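Local coordinates for glycosyl hydrolases family 31 family protein (Aspergillus niger, PDB 6DRU), which releases alpha-xylose from the non-reducing terminal glucose of xyloglucan oligosaccharides, as an alpha-xylosidase of glycosyl hydrolase family 31, at residues L268-N271 with F272-N276; S309-V312 with K313-T316. All blocks are in the same frame, centred on the assembly; numbering follows the deposited sequence.

Contact 1 (L268-N271 with F272-N276); sequences LAQN and FHDRN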
ATOM      1  N   LEU A 268      16.873 -25.492 -47.576  1.00 67.41           N
ATOM      2  CA  LEU A 268      16.303 -26.516 -46.706  1.00 65.94           C
ATOM      3  C   LEU A 268      15.156 -27.244 -47.397  1.00 67.88           C
ATOM      4  O   LEU A 268      15.067 -28.476 -47.347  1.00 69.14           O
ATOM      5  CB  LEU A 268      15.840 -25.879 -45.397  1.00 54.71           C
ATOM      6  CG  LEU A 268      15.180 -26.778 -44.355  1.00 61.07           C
ATOM      7  CD1 LEU A 268      16.157 -27.822 -43.846  1.00 60.87           C
ATOM      8  CD2 LEU A 268      14.689 -25.914 -43.215  1.00 56.27           C
ATOM      9  N   ALA A 269      14.262 -26.493 -48.046  1.00 66.17           N
ATOM     10  CA  ALA A 269      13.181 -27.118 -48.800  1.00 65.91           C
ATOM     11  C   ALA A 269      13.721 -27.918 -49.979  1.00 68.31           C
ATOM     12  O   ALA A 269      13.173 -28.971 -50.325  1.00 73.73           O
ATOM     13  CB  ALA A 269      12.192 -26.055 -49.278  1.00 62.18           C
ATOM     14  N   GLN A 270      14.791 -27.430 -50.612  1.00 67.09           N
ATOM     15  CA  GLN A 270      15.417 -28.185 -51.692  1.00 68.65           C
ATOM     16  C   GLN A 270      15.990 -29.504 -51.192  1.00 68.58           C
ATOM     17  O   GLN A 270      15.970 -30.504 -51.918  1.00 62.33           O
ATOM     18  CB  GLN A 270      16.507 -27.344 -52.356  1.00 66.55           C
ATOM     19  CG  GLN A 270      16.944 -27.856 -53.718  1.00 57.56           C
ATOM     20  CD  GLN A 270      15.900 -27.618 -54.793  1.00 65.75           C
ATOM     21  OE1 GLN A 270      15.618 -26.476 -55.156  1.00 84.56           O
ATOM     22  NE2 GLN A 270      15.319 -28.697 -55.305  1.00 70.69           N
ATOM     23  N   ASN A 271      16.503 -29.529 -49.960  1.00 67.00           N
ATOM     24  CA  ASN A 271      17.070 -30.759 -49.418  1.00 66.52           C
ATOM     25  C   ASN A 271      15.986 -31.798 -49.154  1.00 71.57           C
ATOM     26  O   ASN A 271      16.146 -32.975 -49.495  1.00 76.03           O
ATOM     27  CB  ASN A 271      17.851 -30.458 -48.142  1.00 72.51           C
ATOM     28  CG  ASN A 271      19.347 -30.469 -48.363  1.00 75.31           C
ATOM     29  OD1 ASN A 271      20.004 -31.494 -48.175  1.00 74.07           O
ATOM     30  ND2 ASN A 271      19.896 -29.330 -48.765  1.00 94.49           N
ATOM     31  N   PHE A 272      14.879 -31.385 -48.531  1.00 69.22           N
ATOM     32  CA  PHE A 272      13.768 -32.308 -48.317  1.00 69.27           C
ATOM     33  C   PHE A 272      13.232 -32.836 -49.640  1.00 69.98           C
ATOM     34  O   PHE A 272      12.871 -34.013 -49.749  1.00 65.49           O
ATOM     35  CB  PHE A 272      12.654 -31.623 -47.525  1.00 58.00           C
ATOM     36  CG  PHE A 272      12.896 -31.585 -46.045  1.00 54.49           C
ATOM     37  CD1 PHE A 272      12.587 -32.676 -45.252  1.00 61.33           C
ATOM     38  CD2 PHE A 272      13.431 -30.458 -45.446  1.00 54.45           C
ATOM     39  CE1 PHE A 272      12.807 -32.646 -43.888  1.00 57.69           C
ATOM     40  CE2 PHE A 272      13.654 -30.421 -44.084  1.00 62.09           C
ATOM     41  CZ  PHE A 272      13.341 -31.516 -43.303  1.00 57.27           C
ATOM     42  N   HIS A 273      13.186 -31.978 -50.661  1.00 65.14           N
ATOM     43  CA  HIS A 273      12.660 -32.387 -51.958  1.00 72.79           C
ATOM     44  C   HIS A 273      13.604 -33.360 -52.654  1.00 66.96           C
ATOM     45  O   HIS A 273      13.175 -34.406 -53.154  1.00 70.01           O
ATOM     46  CB  HIS A 273      12.415 -31.157 -52.832  1.00 66.11           C
ATOM     47  CG  HIS A 273      12.048 -31.485 -54.246  1.00 62.24           C
ATOM     48  ND1 HIS A 273      12.934 -31.349 -55.293  1.00 65.75           N
ATOM     49  CD2 HIS A 273      10.893 -31.942 -54.785  1.00 62.77           C
ATOM     50  CE1 HIS A 273      12.340 -31.710 -56.417  1.00 68.85           C
ATOM     51  NE2 HIS A 273      11.102 -32.073 -56.137  1.00 70.15           N
ATOM     52  N   ASP A 274      14.896 -33.031 -52.698  1.00 70.13           N
ATOM     53  CA  ASP A 274      15.851 -33.884 -53.397  1.00 70.55           C
ATOM     54  C   ASP A 274      15.981 -35.244 -52.719  1.00 67.84           C
ATOM     55  O   ASP A 274      16.118 -36.270 -53.395  1.00 67.74           O
ATOM     56  CB  ASP A 274      17.211 -33.191 -53.485  1.00 68.87           C
ATOM     57  CG  ASP A 274      17.179 -31.938 -54.346  1.00 70.46           C
ATOM     58  OD1 ASP A 274      16.133 -31.670 -54.975  1.00 68.61           O
ATOM     59  OD2 ASP A 274      18.205 -31.225 -54.396  1.00 66.05           O
ATOM     60  N   ARG A 275      15.934 -35.273 -51.387  1.00 59.24           N
ATOM     61  CA  ARG A 275      16.038 -36.525 -50.646  1.00 61.72           C
ATOM     62  C   ARG A 275      14.707 -37.251 -50.519  1.00 65.61           C
ATOM     63  O   ARG A 275      14.679 -38.357 -49.969  1.00 68.57           O
ATOM     64  CB  ARG A 275      16.606 -36.268 -49.247  1.00 59.14           C
ATOM     65  CG  ARG A 275      18.012 -35.699 -49.225  1.00 59.99           C
ATOM     66  CD  ARG A 275      18.420 -35.362 -47.802  1.00 62.82           C
ATOM     67  NE  ARG A 275      19.744 -34.755 -47.728  1.00 62.43           N
ATOM     68  CZ  ARG A 275      20.829 -35.391 -47.297  1.00 68.41           C
ATOM     69  NH1 ARG A 275      20.741 -36.652 -46.899  1.00 53.31           N
ATOM     70  NH2 ARG A 275      21.998 -34.766 -47.258  1.00 77.89           N
ATOM     71  N   ASN A 276      13.617 -36.659 -51.009  1.00 67.11           N
ATOM     72  CA  ASN A 276      12.286 -37.267 -50.958  1.00 74.11           C
ATOM     73  C   ASN A 276      11.864 -37.583 -49.521  1.00 74.76           C
ATOM     74  O   ASN A 276      11.273 -38.629 -49.241  1.00 68.98           O
ATOM     75  CB  ASN A 276      12.222 -38.521 -51.835  1.00 65.64           C
ATOM     76  CG  ASN A 276      10.839 -38.762 -52.409  1.00 82.09           C
ATOM     77  OD1 ASN A 276      10.121 -37.821 -52.747  1.00 85.53           O
ATOM     78  ND2 ASN A 276      10.456 -40.029 -52.518  1.00 83.96           N
TER
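Phe272 meets Leu268 one turn back, near the C-terminal end of helix 262-274, the helix of a beta-alpha-beta unit in the TIM barrel. This helix ends in a Schellman motif, with Asn276 the first residue to leave helical angles (positive phi). The two side chains run alongside each other, with Leu268 CD1 3.6 Å from Phe272 CE2 and Leu268 CG at the ring's edge, in its plane; Trp575 meets the same ring edge-to-face. His273 N bonds to Ala269 O, while the imidazole stands beside the Gln270 amide with the two planes 80° apart, and His273 ND1 gives its hydrogen to Asp274 OD1 at 3.2 Å. Asp274 OD1 has a second donor, Gln270 NE2 at 3.1 Å, which arrives on the syn side, 31° out of the carboxylate plane. Gln270 reaches it because its chain bends at chi2 (72°). Two N-H groups thus hold one carboxylate oxygen, an arrangement that would probably favour the charged form of Asp274. Arg275 lies along Asn271, their flat groups nearly coplanar, and Arg275 NE gives a weak but straight bond, 3.3 Å, to Asn271 OD1; Arg275 also makes a cation-pi contact with Trp575. Asn276 N closes the Schellman motif by returning to His273 O at 3.1 Å.

Contact 2 (S309-V312 with K313-T316); sequences SARV and KNLT. With NAG (2-acetamido-2-deoxy-beta-D-glucopyranose), chain O.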
ATOM      1  N   SER A 309       8.139 -18.349 -49.522  1.00 65.89           N
ATOM      2  CA  SER A 309       7.061 -19.239 -49.109  1.00 62.39           C
ATOM      3  C   SER A 309       6.517 -20.031 -50.291  1.00 65.10           C
ATOM      4  O   SER A 309       6.172 -21.210 -50.149  1.00 69.61           O
ATOM      5  CB  SER A 309       5.947 -18.432 -48.445  1.00 67.92           C
ATOM      6  OG  SER A 309       5.252 -17.649 -49.400  1.00 73.18           O
ATOM      7  N   ALA A 310       6.438 -19.402 -51.467  1.00 67.73           N
ATOM      8  CA  ALA A 310       5.944 -20.105 -52.646  1.00 65.18           C
ATOM      9  C   ALA A 310       6.932 -21.170 -53.102  1.00 73.58           C
ATOM     10  O   ALA A 310       6.527 -22.258 -53.527  1.00 72.48           O
ATOM     11  CB  ALA A 310       5.664 -19.113 -53.772  1.00 63.11           C
ATOM     12  N   ARG A 311       8.231 -20.877 -53.018  1.00 67.14           N
ATOM     13  CA  ARG A 311       9.234 -21.868 -53.387  1.00 67.39           C
ATOM     14  C   ARG A 311       9.234 -23.038 -52.412  1.00 71.55           C
ATOM     15  O   ARG A 311       9.413 -24.192 -52.819  1.00 71.54           O
ATOM     16  CB  ARG A 311      10.617 -21.223 -53.452  1.00 69.55           C
ATOM     17  CG  ARG A 311      11.658 -22.064 -54.179  1.00 86.99           C
ATOM     18  CD  ARG A 311      11.450 -22.035 -55.688  1.00103.86           C
ATOM     19  NE  ARG A 311      12.308 -22.997 -56.377  1.00117.27           N
ATOM     20  CZ  ARG A 311      11.861 -24.069 -57.028  1.00115.57           C
ATOM     21  NH1 ARG A 311      10.559 -24.318 -57.086  1.00101.15           N
ATOM     22  NH2 ARG A 311      12.716 -24.890 -57.622  1.00 98.88           N
ATOM     23  N   VAL A 312       9.050 -22.760 -51.119  1.00 65.66           N
ATOM     24  CA  VAL A 312       8.985 -23.834 -50.131  1.00 63.94           C
ATOM     25  C   VAL A 312       7.784 -24.732 -50.399  1.00 70.25           C
ATOM     26  O   VAL A 312       7.877 -25.963 -50.302  1.00 74.95           O
ATOM     27  CB  VAL A 312       8.955 -23.250 -48.706  1.00 58.83           C
ATOM     28  CG1 VAL A 312       8.567 -24.317 -47.692  1.00 60.61           C
ATOM     29  CG2 VAL A 312      10.306 -22.656 -48.351  1.00 60.09           C
ATOM     30  N   LYS A 313       6.640 -24.138 -50.752  1.00 67.82           N
ATOM     31  CA  LYS A 313       5.459 -24.951 -51.026  1.00 74.49           C
ATOM     32  C   LYS A 313       5.587 -25.686 -52.355  1.00 76.87           C
ATOM     33  O   LYS A 313       4.986 -26.749 -52.538  1.00 70.23           O
ATOM     34  CB  LYS A 313       4.199 -24.083 -51.004  1.00 69.98           C
ATOM     35  CG  LYS A 313       2.907 -24.851 -51.269  1.00 64.45           C
ATOM     36  CD  LYS A 313       1.678 -24.031 -50.924  1.00 83.05           C
ATOM     37  CE  LYS A 313       0.859 -23.710 -52.164  1.00 94.39           C
ATOM     38  NZ  LYS A 313      -0.435 -23.058 -51.822  1.00 92.30           N
ATOM     39  N   ASN A 314       6.389 -25.157 -53.283  1.00 80.09           N
ATOM     40  CA  ASN A 314       6.560 -25.815 -54.573  1.00 75.61           C
ATOM     41  C   ASN A 314       7.451 -27.045 -54.475  1.00 79.08           C
ATOM     42  O   ASN A 314       7.242 -28.015 -55.212  1.00 86.50           O
ATOM     43  CB  ASN A 314       7.144 -24.832 -55.589  1.00 88.51           C
ATOM     44  CG  ASN A 314       7.175 -25.397 -56.996  1.00105.75           C
ATOM     45  OD1 ASN A 314       8.148 -26.044 -57.389  1.00 98.37           O
ATOM     46  ND2 ASN A 314       6.117 -25.157 -57.760  1.00124.70           N
ATOM     47  N   LEU A 315       8.435 -27.028 -53.578  1.00 69.36           N
ATOM     48  CA  LEU A 315       9.365 -28.140 -53.429  1.00 62.59           C
ATOM     49  C   LEU A 315       8.850 -29.211 -52.475  1.00 69.65           C
ATOM     50  O   LEU A 315       9.021 -30.407 -52.736  1.00 64.26           O
ATOM     51  CB  LEU A 315      10.718 -27.623 -52.937  1.00 68.11           C
ATOM     52  CG  LEU A 315      11.478 -26.667 -53.858  1.00 69.36           C
ATOM     53  CD1 LEU A 315      12.758 -26.193 -53.188  1.00 66.83           C
ATOM     54  CD2 LEU A 315      11.783 -27.324 -55.194  1.00 68.66           C
ATOM     55  N   THR A 316       8.220 -28.807 -51.370  1.00 69.27           N
ATOM     56  CA  THR A 316       7.803 -29.739 -50.333  1.00 55.75           C
ATOM     57  C   THR A 316       6.314 -29.705 -50.023  1.00 65.65           C
ATOM     58  O   THR A 316       5.829 -30.605 -49.326  1.00 66.15           O
ATOM     59  CB  THR A 316       8.577 -29.472 -49.031  1.00 56.08           C
ATOM     60  OG1 THR A 316       8.242 -28.170 -48.535  1.00 63.47           O
ATOM     61  CG2 THR A 316      10.076 -29.547 -49.274  1.00 50.48           C
TER
HETATM   62  C1  NAG O 835       6.267 -25.951 -58.975  1.00137.91           C
HETATM   63  C2  NAG O 835       5.721 -27.181 -59.692  1.00136.09           C
HETATM   64  C3  NAG O 835       6.777 -27.799 -60.599  1.00134.58           C
HETATM   65  C4  NAG O 835       7.425 -26.741 -61.484  1.00135.11           C
HETATM   66  C5  NAG O 835       7.869 -25.538 -60.659  1.00135.69           C
HETATM   67  C6  NAG O 835       8.447 -24.447 -61.554  1.00120.26           C
HETATM   68  C7  NAG O 835       4.051 -28.093 -58.187  1.00117.84           C
HETATM   69  C8  NAG O 835       3.742 -29.128 -57.145  1.00 88.83           C
HETATM   70  N2  NAG O 835       5.266 -28.159 -58.722  1.00124.88           N
HETATM   71  O3  NAG O 835       6.173 -28.803 -61.421  1.00122.79           O
HETATM   72  O4  NAG O 835       8.558 -27.305 -62.153  1.00132.59           O
HETATM   73  O5  NAG O 835       6.755 -25.019 -59.936  1.00142.50           O
HETATM   74  O6  NAG O 835       9.098 -23.461 -60.744  1.00110.18           O
HETATM   75  O7  NAG O 835       3.238 -27.246 -58.520  1.00122.26           O
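The guanidinium of Arg311 has Leu315 CD2 over one face, set off toward the rim and 3.6 Å from Arg311 NH2, while the amide of Asn314 comes to its edge. There Arg311 NH1 makes a weak, bent hydrogen bond to Asn314 OD1 at 3.0 Å, the two flat groups turned 45° against each other. A fold in the arginine chain at chi2 (75°) brings its head back over the next turn to reach both residues. Asn314, first residue of the N-X-T sequon Asn314-Leu315-Thr316, is N-glycosylated: Asn314 ND2 is joined to C1 of the N-acetylglucosamine at 1.5 Å, which settles which amide atom is the nitrogen; the oxygen, OD1, is the one toward Arg311 NH1. With CG anti to the backbone N (chi1 -172°), the asparagine carries the sugar outward from the helix. Usual helical bonds run beneath, such as Lys313 N to Ser309 O. Val312 O takes two donors from one turn on, Thr316 N at 3.1 Å and Thr316 OG1 at 2.9 Å, which approach from opposite faces of its carbonyl plane. Thr316 OG1, the sequon hydroxyl, is also hydrogen-bonded to Ala318 N. All this belongs to helix 305-316 of the TIM barrel, between strands 281-284 and 319-328 in the chain: Val312 packs on Met320 of the latter and on Ala269 of helix 262-274, Leu315 on Gln270 and His273 of that helix.

Contacts 1 and 2 come in series along the chain and sit on consecutive helices of the TIM barrel, 262-274 and 305-316; the centres of the contacts are about 10 Å apart. Strand 281-284 lies between them in sequence, so the two beta-alpha-beta units share it, and its neighbours 252-254 and 319-328 run parallel to it. The helices touch directly: Thr316 CG2 lies 3.7 Å from Phe272 CB. Their C-terminal turns therefore pack together on the outer layer of the barrel, away from the xylose pocket, while the glycan on Asn314 marks the solvent-facing side of the second helix.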